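Local coordinates for Alpha/beta hydrolase family protein (Bacillus anthracis, PDB 3OOS) that probably catalyses hydrolysis of an as yet unspecified substrate, as a member of the alpha/beta hydrolase fold family, at residues E256-N259 with V264-I267; V55-C60 with G197-Y202; D48-Y53 with L116-V121. One frame throughout, in Å; residues are numbered along the deposited sequence. Where two conformers were deposited one is given.

Contact 1 (E256-N259 with V264-I267); sequences EESN and VEEI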
ATOM      1  N   GLU A 256      16.586   8.038   4.107  1.00 14.62           N
ATOM      2  CA  GLU A 256      17.235   9.280   3.683  1.00 15.47           C
ATOM      3  C   GLU A 256      17.555   9.328   2.191  1.00 15.25           C
ATOM      4  O   GLU A 256      17.631  10.411   1.608  1.00 15.61           O
ATOM      5  CB  GLU A 256      18.527   9.502   4.485  1.00 16.00           C
ATOM      6  CG  GLU A 256      18.399   9.316   6.002  1.00 18.46           C
ATOM      7  CD  GLU A 256      17.819  10.522   6.724  1.00 20.91           C
ATOM      8  OE1 GLU A 256      17.612  11.575   6.084  1.00 21.87           O
ATOM      9  OE2 GLU A 256      17.577  10.416   7.949  1.00 23.21           O
ATOM     10  N   GLU A 257      17.739   8.158   1.582  1.00 15.02           N
ATOM     11  CA  GLU A 257      18.111   8.082   0.169  0.50 14.81           C
ATOM     12  C   GLU A 257      17.003   7.473  -0.681  1.00 14.25           C
ATOM     13  O   GLU A 257      17.259   6.809  -1.692  1.00 14.20           O
ATOM     14  CB  GLU A 257      19.416   7.303  -0.004  0.50 15.16           C
ATOM     15  CG  GLU A 257      20.664   8.148   0.147  0.50 16.50           C
ATOM     16  CD  GLU A 257      21.912   7.386  -0.237  0.50 18.23           C
ATOM     17  OE1 GLU A 257      22.449   7.640  -1.337  0.50 19.32           O
ATOM     18  OE2 GLU A 257      22.342   6.518   0.549  0.50 19.55           O
ATOM     19  N   SER A 258      15.761   7.724  -0.275  1.00 13.37           N
ATOM     20  CA  SER A 258      14.603   7.170  -0.965  1.00 12.55           C
ATOM     21  C   SER A 258      13.579   8.235  -1.307  1.00 12.20           C
ATOM     22  O   SER A 258      13.419   9.224  -0.581  1.00 12.02           O
ATOM     23  CB  SER A 258      13.921   6.096  -0.102  1.00 12.37           C
ATOM     24  OG  SER A 258      14.771   4.986   0.128  1.00 12.53           O
ATOM     25  N   ASN A 259      12.911   8.017  -2.434  1.00 11.73           N
ATOM     26  CA  ASN A 259      11.744   8.794  -2.805  0.50 11.66           C
ATOM     27  C   ASN A 259      10.494   8.044  -2.340  1.00 11.59           C
ATOM     28  O   ASN A 259      10.142   8.096  -1.158  1.00 12.05           O
ATOM     29  CB  ASN A 259      11.744   9.048  -4.316  0.50 11.51           C
ATOM     30  CG  ASN A 259      10.656  10.009  -4.754  0.50 11.29           C
ATOM     31  OD1 ASN A 259       9.503   9.892  -4.342  0.50 11.31           O
ATOM     32  ND2 ASN A 259      11.017  10.957  -5.609  0.50 11.68           N
ATOM     33  N   VAL A 264      12.933  -1.001  -2.166  1.00 11.55           N
ATOM     34  CA  VAL A 264      13.909  -1.305  -3.225  1.00 11.87           C
ATOM     35  C   VAL A 264      15.011  -0.248  -3.400  1.00 12.01           C
ATOM     36  O   VAL A 264      16.046  -0.524  -4.016  1.00 12.49           O
ATOM     37  CB  VAL A 264      13.243  -1.601  -4.600  1.00 11.87           C
ATOM     38  CG1 VAL A 264      12.547  -2.947  -4.575  1.00 12.41           C
ATOM     39  CG2 VAL A 264      12.280  -0.486  -5.013  1.00 11.92           C
ATOM     40  N   GLU A 265      14.803   0.945  -2.851  1.00 11.77           N
ATOM     41  CA  GLU A 265      15.803   2.013  -2.965  1.00 11.86           C
ATOM     42  C   GLU A 265      16.909   1.882  -1.920  1.00 12.11           C
ATOM     43  O   GLU A 265      18.048   2.291  -2.155  1.00 12.41           O
ATOM     44  CB  GLU A 265      15.150   3.391  -2.869  1.00 11.62           C
ATOM     45  CG  GLU A 265      14.178   3.691  -3.996  1.00 11.40           C
ATOM     46  CD  GLU A 265      13.619   5.086  -3.904  1.00 11.29           C
ATOM     47  OE1 GLU A 265      14.335   6.040  -4.261  1.00 11.01           O
ATOM     48  OE2 GLU A 265      12.466   5.232  -3.456  1.00 12.62           O
ATOM     49  N   GLU A 266      16.556   1.323  -0.764  1.00 12.26           N
ATOM     50  CA  GLU A 266      17.499   1.105   0.334  1.00 12.66           C
ATOM     51  C   GLU A 266      17.240  -0.273   0.922  1.00 13.03           C
ATOM     52  O   GLU A 266      16.730  -0.403   2.037  1.00 12.98           O
ATOM     53  CB  GLU A 266      17.341   2.182   1.411  1.00 12.50           C
ATOM     54  CG  GLU A 266      17.738   3.580   0.962  1.00 12.91           C
ATOM     55  CD  GLU A 266      17.605   4.602   2.065  1.00 13.43           C
ATOM     56  OE1 GLU A 266      18.327   4.488   3.077  1.00 14.46           O
ATOM     57  OE2 GLU A 266      16.780   5.528   1.916  1.00 13.81           O
ATOM     58  N   ILE A 267      17.601  -1.298   0.158  1.00 13.73           N
ATOM     59  CA  ILE A 267      17.251  -2.684   0.480  1.00 14.36           C
ATOM     60  C   ILE A 267      17.792  -3.144   1.839  1.00 14.62           C
ATOM     61  O   ILE A 267      17.048  -3.724   2.636  1.00 14.44           O
ATOM     62  CB  ILE A 267      17.665  -3.652  -0.667  1.00 14.64           C
ATOM     63  CG1 ILE A 267      16.784  -3.409  -1.902  1.00 15.36           C
ATOM     64  CG2 ILE A 267      17.561  -5.111  -0.219  1.00 15.17           C
ATOM     65  CD1 ILE A 267      17.272  -4.086  -3.177  1.00 16.98           C
TER
HETATM   66  O   HOH W   1      18.374   6.129   5.103  1.00 19.73           O
HETATM   67  O   HOH W   2      18.634   4.977  -3.125  1.00 15.92           O
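Ser258 and Glu265 bring the two backbones closest, CA to CA 5.7 Å, where the loop after strand 250-255 folds back on the end of helix 262-265. In the alpha/beta hydrolase fold the loop after this last strand usually carries the catalytic histidine, and here two consecutive glutamates hold its backbone amides and a serine hydroxyl. The Glu265 carboxylate straddles the amide of Asn259: N donates a forked bond to OE1 and OE2, 3.0 Å each, on their syn sides, and the OE1 branch is the straighter, at 165°. Those oxygens are also fixed from outside, OE2 by the Asn261 amide and OE1 by that of Tyr178, so this buried carboxylate has little freedom to turn. Glu266, at the N-cap of helix 267-276, reaches with an extended chain (chi2 -178°) to the preceding part of the loop. Its OE2 takes two bonds: Glu257 N comes from well above the carboxylate plane, at 2.8 Å, while the Ser258 hydroxyl arrives on the anti side, OG to OE2 2.7 Å. One water joins Glu257 O to Glu265 O; another accepts from Glu256 N at 2.8 Å and donates to Glu266 OE1 at 2.6 Å.

Contact 2 (V55-C60 with G197-Y202); sequences VNLKGC and GNRLNY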
ATOM      1  N   VAL A  55      -2.704 -10.304  -0.575  1.00  7.37           N
ATOM      2  CA  VAL A  55      -4.115 -10.471  -0.931  1.00  7.50           C
ATOM      3  C   VAL A  55      -4.553  -9.680  -2.166  1.00  7.54           C
ATOM      4  O   VAL A  55      -4.251  -8.492  -2.306  1.00  7.71           O
ATOM      5  CB  VAL A  55      -5.033 -10.106   0.267  1.00  7.40           C
ATOM      6  CG1 VAL A  55      -6.515 -10.287  -0.085  1.00  7.43           C
ATOM      7  CG2 VAL A  55      -4.670 -10.941   1.487  1.00  7.82           C
ATOM      8  N   ASN A  56      -5.264 -10.366  -3.059  1.00  7.72           N
ATOM      9  CA  ASN A  56      -6.034  -9.712  -4.113  1.00  7.73           C
ATOM     10  C   ASN A  56      -7.432  -9.377  -3.594  1.00  7.89           C
ATOM     11  O   ASN A  56      -8.212 -10.270  -3.246  1.00  8.04           O
ATOM     12  CB  ASN A  56      -6.110 -10.596  -5.372  1.00  7.92           C
ATOM     13  CG  ASN A  56      -4.944 -10.367  -6.330  1.00  8.21           C
ATOM     14  OD1 ASN A  56      -4.603 -11.241  -7.140  1.00 10.35           O
ATOM     15  ND2 ASN A  56      -4.339  -9.193  -6.254  1.00  6.85           N
ATOM     16  N   LEU A  57      -7.737  -8.084  -3.520  1.00  7.97           N
ATOM     17  CA  LEU A  57      -9.022  -7.626  -2.995  1.00  8.48           C
ATOM     18  C   LEU A  57     -10.148  -7.861  -4.002  1.00  8.65           C
ATOM     19  O   LEU A  57      -9.908  -8.345  -5.109  1.00  8.70           O
ATOM     20  CB  LEU A  57      -8.945  -6.148  -2.604  1.00  8.36           C
ATOM     21  CG  LEU A  57      -7.954  -5.806  -1.488  1.00  8.86           C
ATOM     22  CD1 LEU A  57      -7.901  -4.303  -1.277  1.00  9.85           C
ATOM     23  CD2 LEU A  57      -8.309  -6.533  -0.194  1.00 10.02           C
ATOM     24  N   LYS A  58     -11.377  -7.541  -3.598  1.00  9.31           N
ATOM     25  CA  LYS A  58     -12.527  -7.587  -4.500  1.00 10.03           C
ATOM     26  C   LYS A  58     -12.184  -6.809  -5.770  1.00  9.88           C
ATOM     27  O   LYS A  58     -11.671  -5.690  -5.698  1.00  9.87           O
ATOM     28  CB  LYS A  58     -13.756  -6.984  -3.807  1.00 10.64           C
ATOM     29  CG  LYS A  58     -15.115  -7.296  -4.445  1.00 12.83           C
ATOM     30  CD  LYS A  58     -15.607  -8.725  -4.140  1.00 15.77           C
ATOM     31  CE  LYS A  58     -15.932  -8.960  -2.667  1.00 17.27           C
ATOM     32  NZ  LYS A  58     -17.169  -8.261  -2.230  1.00 19.15           N
ATOM     33  N   GLY A  59     -12.436  -7.418  -6.924  1.00  9.84           N
ATOM     34  CA  GLY A  59     -12.155  -6.787  -8.214  1.00  9.90           C
ATOM     35  C   GLY A  59     -10.722  -6.932  -8.709  1.00  9.82           C
ATOM     36  O   GLY A  59     -10.363  -6.363  -9.743  1.00 10.01           O
ATOM     37  N   CYS A  60      -9.909  -7.703  -7.985  1.00  9.66           N
ATOM     38  CA  CYS A  60      -8.483  -7.862  -8.304  1.00  9.54           C
ATOM     39  C   CYS A  60      -8.140  -9.303  -8.636  1.00  9.59           C
ATOM     40  O   CYS A  60      -8.539 -10.219  -7.916  1.00  9.51           O
ATOM     41  CB  CYS A  60      -7.620  -7.434  -7.117  1.00  9.55           C
ATOM     42  SG  CYS A  60      -7.903  -5.762  -6.564  1.00 10.15           S
ATOM     43  N   GLY A 197      -8.433  -0.202 -12.210  1.00 11.32           N
ATOM     44  CA  GLY A 197      -9.211   1.001 -12.517  1.00 11.43           C
ATOM     45  C   GLY A 197     -10.461   1.191 -11.679  1.00 11.42           C
ATOM     46  O   GLY A 197     -10.710   2.289 -11.179  1.00 11.47           O
ATOM     47  N   ASN A 198     -11.244   0.125 -11.516  1.00 11.37           N
ATOM     48  CA  ASN A 198     -12.470   0.190 -10.720  1.00 11.47           C
ATOM     49  C   ASN A 198     -12.195   0.701  -9.314  1.00 11.18           C
ATOM     50  O   ASN A 198     -12.946   1.513  -8.775  1.00 11.05           O
ATOM     51  CB  ASN A 198     -13.142  -1.189 -10.631  1.00 11.78           C
ATOM     52  CG  ASN A 198     -13.936  -1.550 -11.878  1.00 12.91           C
ATOM     53  OD1 ASN A 198     -14.090  -2.732 -12.200  1.00 14.85           O
ATOM     54  ND2 ASN A 198     -14.450  -0.543 -12.578  1.00 13.11           N
ATOM     55  N   ARG A 199     -11.098   0.222  -8.733  1.00 10.87           N
ATOM     56  CA  ARG A 199     -10.760   0.519  -7.350  1.00 10.74           C
ATOM     57  C   ARG A 199     -10.110   1.900  -7.207  1.00 10.84           C
ATOM     58  O   ARG A 199     -10.374   2.617  -6.239  1.00 11.03           O
ATOM     59  CB  ARG A 199      -9.866  -0.583  -6.776  1.00 10.46           C
ATOM     60  CG  ARG A 199     -10.526  -1.970  -6.723  1.00 10.28           C
ATOM     61  CD  ARG A 199      -9.721  -2.928  -5.840  1.00 10.19           C
ATOM     62  NE  ARG A 199      -9.621  -2.382  -4.490  1.00 10.35           N
ATOM     63  CZ  ARG A 199     -10.440  -2.681  -3.485  1.00 10.48           C
ATOM     64  NH1 ARG A 199     -11.412  -3.575  -3.643  1.00  9.93           N
ATOM     65  NH2 ARG A 199     -10.273  -2.083  -2.313  1.00 11.28           N
ATOM     66  N   LEU A 200      -9.271   2.266  -8.174  1.00 11.03           N
ATOM     67  CA  LEU A 200      -8.658   3.594  -8.200  1.00 11.20           C
ATOM     68  C   LEU A 200      -9.720   4.676  -8.365  1.00 11.58           C
ATOM     69  O   LEU A 200      -9.705   5.683  -7.648  1.00 11.54           O
ATOM     70  CB  LEU A 200      -7.614   3.701  -9.318  1.00 11.27           C
ATOM     71  CG  LEU A 200      -7.005   5.093  -9.544  1.00 11.44           C
ATOM     72  CD1 LEU A 200      -6.187   5.554  -8.331  1.00 11.47           C
ATOM     73  CD2 LEU A 200      -6.153   5.109 -10.807  1.00 12.42           C
ATOM     74  N   ASN A 201     -10.640   4.459  -9.305  1.00 12.06           N
ATOM     75  CA  ASN A 201     -11.750   5.386  -9.513  1.00 12.73           C
ATOM     76  C   ASN A 201     -12.562   5.585  -8.246  1.00 12.70           C
ATOM     77  O   ASN A 201     -12.889   6.713  -7.892  1.00 12.92           O
ATOM     78  CB  ASN A 201     -12.659   4.909 -10.647  1.00 13.33           C
ATOM     79  CG  ASN A 201     -12.033   5.095 -12.008  1.00 15.04           C
ATOM     80  OD1 ASN A 201     -11.066   5.843 -12.168  1.00 17.00           O
ATOM     81  ND2 ASN A 201     -12.585   4.415 -13.006  1.00 17.36           N
ATOM     82  N   TYR A 202     -12.869   4.492  -7.554  1.00 12.82           N
ATOM     83  CA  TYR A 202     -13.624   4.590  -6.316  1.00 12.98           C
ATOM     84  C   TYR A 202     -12.870   5.404  -5.264  1.00 13.18           C
ATOM     85  O   TYR A 202     -13.462   6.252  -4.588  1.00 13.11           O
ATOM     86  CB  TYR A 202     -14.004   3.213  -5.763  1.00 13.15           C
ATOM     87  CG  TYR A 202     -14.909   3.331  -4.564  1.00 13.49           C
ATOM     88  CD1 TYR A 202     -16.294   3.407  -4.715  1.00 13.87           C
ATOM     89  CD2 TYR A 202     -14.380   3.409  -3.278  1.00 13.97           C
ATOM     90  CE1 TYR A 202     -17.129   3.535  -3.608  1.00 15.08           C
ATOM     91  CE2 TYR A 202     -15.201   3.548  -2.174  1.00 15.06           C
ATOM     92  CZ  TYR A 202     -16.570   3.601  -2.342  1.00 15.41           C
ATOM     93  OH  TYR A 202     -17.377   3.732  -1.237  1.00 17.56           O
TER
HETATM   94  O   HOH W   3     -12.112  -4.644 -11.184  1.00 16.92           O
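Arg199 reaches from helix 197-207 to the type II turn Leu57-Cys60, and it makes every direct contact between the two segments. On the tight side its guanidinium lies against the turn. NH1 donates to Lys58 O at 3.0 Å, with an N-H...O angle of 152°; it meets a lone pair in the carbonyl plane, and the oxygen sits only slightly tilted from the guanidinium plane. Leu57 crosses the arginine chain at about a right angle and lays CD1 over one face of the guanidinium, 3.4 Å from NH2 and towards the rim, with its CB 3.7 Å from NH1. Further back along the chain, Cys60 SG packs on the methylene CD of Arg199 at 3.4 Å. A bend at chi3 (59°) turns the flat group out of line with the rest of the chain, towards the carbonyl. The other nitrogens are held from outside: NE bonds Leu31 O and NH2 bonds Thr77 OG1, so all three nitrogens of this buried group have partners and its rotation is fixed. The looser side lies at Gly59 and the exposed Asn198, which do not touch. A water spans the gap instead, donating to Gly59 O at 2.8 Å and to Asn198 OD1 at 2.9 Å. The turn follows strand 51-55 of the central sheet; Leu57 also packs on Thr77 and Leu81 of helix 74-87, Lys58 lies against Phe15 of strand 13-20, and Cys60 touches Glu34 of strand 33-34.

Contact 3 (D48-Y53 with L116-V121); sequences DHYSVY and LTKIIV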
ATOM      1  N   ASP A  48      11.200 -12.738   4.783  1.00 13.23           N
ATOM      2  CA  ASP A  48      12.371 -13.181   5.540  1.00 14.15           C
ATOM      3  C   ASP A  48      12.046 -13.450   7.016  1.00 14.28           C
ATOM      4  O   ASP A  48      12.785 -14.171   7.688  1.00 14.53           O
ATOM      5  CB  ASP A  48      13.514 -12.155   5.437  1.00 14.84           C
ATOM      6  CG  ASP A  48      14.192 -12.148   4.066  1.00 16.54           C
ATOM      7  OD1 ASP A  48      14.022 -13.108   3.283  1.00 18.61           O
ATOM      8  OD2 ASP A  48      14.920 -11.172   3.774  1.00 18.89           O
ATOM      9  N   HIS A  49      10.946 -12.878   7.513  1.00 14.02           N
ATOM     10  CA  HIS A  49      10.618 -12.954   8.948  1.00 13.85           C
ATOM     11  C   HIS A  49       9.151 -13.242   9.266  1.00 13.04           C
ATOM     12  O   HIS A  49       8.806 -13.533  10.417  1.00 13.15           O
ATOM     13  CB  HIS A  49      11.054 -11.671   9.662  1.00 14.49           C
ATOM     14  CG  HIS A  49      12.525 -11.413   9.586  1.00 16.09           C
ATOM     15  ND1 HIS A  49      13.448 -12.149  10.301  1.00 17.82           N
ATOM     16  CD2 HIS A  49      13.236 -10.513   8.868  1.00 17.25           C
ATOM     17  CE1 HIS A  49      14.662 -11.704  10.035  1.00 18.17           C
ATOM     18  NE2 HIS A  49      14.563 -10.712   9.168  1.00 18.25           N
ATOM     19  N   TYR A  50       8.297 -13.160   8.250  1.00 11.61           N
ATOM     20  CA  TYR A  50       6.863 -13.357   8.418  1.00 10.56           C
ATOM     21  C   TYR A  50       6.319 -14.350   7.400  1.00 10.16           C
ATOM     22  O   TYR A  50       6.914 -14.552   6.338  1.00 10.20           O
ATOM     23  CB  TYR A  50       6.120 -12.032   8.198  1.00 10.28           C
ATOM     24  CG  TYR A  50       6.340 -10.967   9.249  1.00 10.00           C
ATOM     25  CD1 TYR A  50       5.517 -10.892  10.373  1.00 10.38           C
ATOM     26  CD2 TYR A  50       7.348 -10.013   9.103  1.00 10.33           C
ATOM     27  CE1 TYR A  50       5.708  -9.905  11.342  1.00 10.45           C
ATOM     28  CE2 TYR A  50       7.545  -9.021  10.064  1.00 10.53           C
ATOM     29  CZ  TYR A  50       6.723  -8.973  11.177  1.00 10.88           C
ATOM     30  OH  TYR A  50       6.914  -7.993  12.125  1.00 11.73           O
ATOM     31  N   SER A  51       5.193 -14.975   7.741  0.50  9.78           N
ATOM     32  CA  SER A  51       4.367 -15.656   6.753  0.50  9.43           C
ATOM     33  C   SER A  51       3.511 -14.570   6.122  0.50  9.18           C
ATOM     34  O   SER A  51       2.607 -14.036   6.771  0.50  9.16           O
ATOM     35  CB  SER A  51       3.475 -16.710   7.409  0.50  9.41           C
ATOM     36  OG  SER A  51       4.244 -17.748   7.993  0.50  9.28           O
ATOM     37  N   VAL A  52       3.815 -14.225   4.875  1.00  9.04           N
ATOM     38  CA  VAL A  52       3.153 -13.099   4.212  1.00  8.64           C
ATOM     39  C   VAL A  52       1.990 -13.539   3.333  1.00  8.36           C
ATOM     40  O   VAL A  52       2.160 -14.362   2.434  1.00  8.61           O
ATOM     41  CB  VAL A  52       4.162 -12.247   3.398  1.00  8.50           C
ATOM     42  CG1 VAL A  52       3.464 -11.057   2.737  1.00  8.32           C
ATOM     43  CG2 VAL A  52       5.291 -11.763   4.303  1.00  9.23           C
ATOM     44  N   TYR A  53       0.817 -12.979   3.624  1.00  8.14           N
ATOM     45  CA  TYR A  53      -0.399 -13.202   2.851  1.00  8.09           C
ATOM     46  C   TYR A  53      -0.640 -11.981   1.976  1.00  7.94           C
ATOM     47  O   TYR A  53      -1.130 -10.949   2.449  1.00  8.04           O
ATOM     48  CB  TYR A  53      -1.591 -13.446   3.791  1.00  8.25           C
ATOM     49  CG  TYR A  53      -1.470 -14.735   4.572  1.00  8.36           C
ATOM     50  CD1 TYR A  53      -0.697 -14.802   5.738  1.00  8.47           C
ATOM     51  CD2 TYR A  53      -2.113 -15.891   4.143  1.00  8.42           C
ATOM     52  CE1 TYR A  53      -0.576 -15.992   6.452  1.00  8.53           C
ATOM     53  CE2 TYR A  53      -1.995 -17.083   4.846  1.00  8.70           C
ATOM     54  CZ  TYR A  53      -1.228 -17.126   5.999  1.00  8.85           C
ATOM     55  OH  TYR A  53      -1.108 -18.305   6.697  1.00 10.05           O
ATOM     56  N   LEU A 116      -5.299  -7.078  15.159  1.00  9.65           N
ATOM     57  CA  LEU A 116      -3.964  -6.798  14.625  1.00  9.67           C
ATOM     58  C   LEU A 116      -2.859  -6.893  15.668  1.00  9.75           C
ATOM     59  O   LEU A 116      -2.988  -6.366  16.772  1.00 10.31           O
ATOM     60  CB  LEU A 116      -3.926  -5.415  13.960  1.00  9.56           C
ATOM     61  CG  LEU A 116      -4.869  -5.164  12.778  1.00  9.47           C
ATOM     62  CD1 LEU A 116      -4.843  -3.692  12.393  1.00  9.90           C
ATOM     63  CD2 LEU A 116      -4.520  -6.043  11.573  1.00 11.07           C
ATOM     64  N   THR A 117      -1.772  -7.572  15.304  1.00  9.81           N
ATOM     65  CA  THR A 117      -0.575  -7.635  16.145  1.00  9.93           C
ATOM     66  C   THR A 117       0.240  -6.350  16.016  1.00  9.97           C
ATOM     67  O   THR A 117       0.971  -5.969  16.940  1.00 10.38           O
ATOM     68  CB  THR A 117       0.330  -8.821  15.758  1.00  9.97           C
ATOM     69  OG1 THR A 117       0.654  -8.737  14.365  1.00  9.57           O
ATOM     70  CG2 THR A 117      -0.363 -10.151  16.030  1.00 10.06           C
ATOM     71  N   LYS A 118       0.108  -5.698  14.862  1.00  9.57           N
ATOM     72  CA  LYS A 118       0.853  -4.490  14.512  1.00  9.42           C
ATOM     73  C   LYS A 118       0.380  -3.964  13.161  1.00  9.19           C
ATOM     74  O   LYS A 118      -0.249  -4.694  12.390  1.00  9.06           O
ATOM     75  CB  LYS A 118       2.358  -4.790  14.413  1.00  9.50           C
ATOM     76  CG  LYS A 118       2.752  -5.682  13.222  1.00  9.87           C
ATOM     77  CD  LYS A 118       4.137  -6.288  13.390  1.00 11.00           C
ATOM     78  CE  LYS A 118       4.099  -7.507  14.302  1.00 12.13           C
ATOM     79  NZ  LYS A 118       5.455  -7.988  14.681  1.00 12.21           N
ATOM     80  N   ILE A 119       0.697  -2.703  12.882  1.00  8.95           N
ATOM     81  CA  ILE A 119       0.617  -2.179  11.518  1.00  8.89           C
ATOM     82  C   ILE A 119       1.975  -1.646  11.075  1.00  9.01           C
ATOM     83  O   ILE A 119       2.752  -1.128  11.889  1.00  9.26           O
ATOM     84  CB  ILE A 119      -0.481  -1.091  11.329  1.00  8.76           C
ATOM     85  CG1 ILE A 119      -0.326   0.043  12.355  1.00  9.04           C
ATOM     86  CG2 ILE A 119      -1.873  -1.731  11.367  1.00  8.85           C
ATOM     87  CD1 ILE A 119      -1.275   1.223  12.142  1.00  8.78           C
ATOM     88  N   ILE A 120       2.265  -1.828   9.790  1.00  8.77           N
ATOM     89  CA  ILE A 120       3.415  -1.213   9.140  1.00  9.15           C
ATOM     90  C   ILE A 120       2.837  -0.286   8.082  1.00  8.82           C
ATOM     91  O   ILE A 120       2.020  -0.708   7.261  1.00  8.93           O
ATOM     92  CB  ILE A 120       4.374  -2.261   8.525  1.00  9.31           C
ATOM     93  CG1 ILE A 120       5.171  -2.967   9.628  1.00 11.07           C
ATOM     94  CG2 ILE A 120       5.363  -1.608   7.560  1.00 10.55           C
ATOM     95  CD1 ILE A 120       4.651  -4.304  10.023  1.00 12.90           C
ATOM     96  N   VAL A 121       3.239   0.982   8.129  1.00  8.70           N
ATOM     97  CA  VAL A 121       2.599   2.031   7.336  1.00  8.67           C
ATOM     98  C   VAL A 121       3.649   2.872   6.621  1.00  8.46           C
ATOM     99  O   VAL A 121       4.373   3.644   7.251  1.00  8.68           O
ATOM    100  CB  VAL A 121       1.723   2.956   8.229  1.00  8.60           C
ATOM    101  CG1 VAL A 121       0.943   3.954   7.375  1.00  8.91           C
ATOM    102  CG2 VAL A 121       0.766   2.139   9.105  1.00  9.35           C
TER
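The ammonium NZ of Lys118 is gripped by two oxygens: it donates to the hydroxyl of Tyr50, NZ to OH 2.9 Å, and to Thr277 O near the C terminus. The tyrosine oxygen is itself shared, since OH also hydrogen-bonds Thr277 OG1, so Thr277 clasps both members of the pair. The side chains approach from opposite directions, and NZ lies in the plane of the tyrosine ring, at its edge beside CE1 (NZ to CE1 3.9 Å). The lysine comes alongside the hydroxyl with its last methylenes, CD standing 3.5 Å from Tyr50 OH and CE 3.6 Å from the same oxygen. Its chi1 of 69° puts CG between the backbone N and the carbonyl carbon, and a bend at chi3 (80°) swings the amine round to the phenol. In the central sheet of this alpha/beta hydrolase fold, strands 51-55 and 116-122 are not neighbours; strands 25-28 and 93-98 run between them, and the nearest CA atoms, of Tyr50 and Thr117, remain 12.2 Å apart. Long side chains therefore have to span the separation, near the N-terminal ends of these two strands. Both residues are buried. Helix 267-276 and the C-terminal tail pack here too: Phe273 touches Ile120, and Leu278 lies against the side chain of Tyr50.

How the contacts relate
From the N terminus, the chain enters strand 51-55 through 48-53 and leaves it through 55-60, so contacts 3 and 2 start almost together. Contact 3 closes first, at 116-121, after the chain has formed helix 74-87, strand 93-98 and helix 100-112. Contact 2 stays open until 197-202, past the helices between 145 and 186; the two loops therefore cross, though their centres are 22 Å apart. Contact 1 follows in series, a short local closure just after the last strand. Contact 3 ties two separated sheet strands, contact 2 joins the turn after strand 51-55 to helix 197-207, and contact 1, centred 27 Å from contact 2, ties the loop after strand 250-255 to the end of helix 262-265 and the N-cap of helix 267-276.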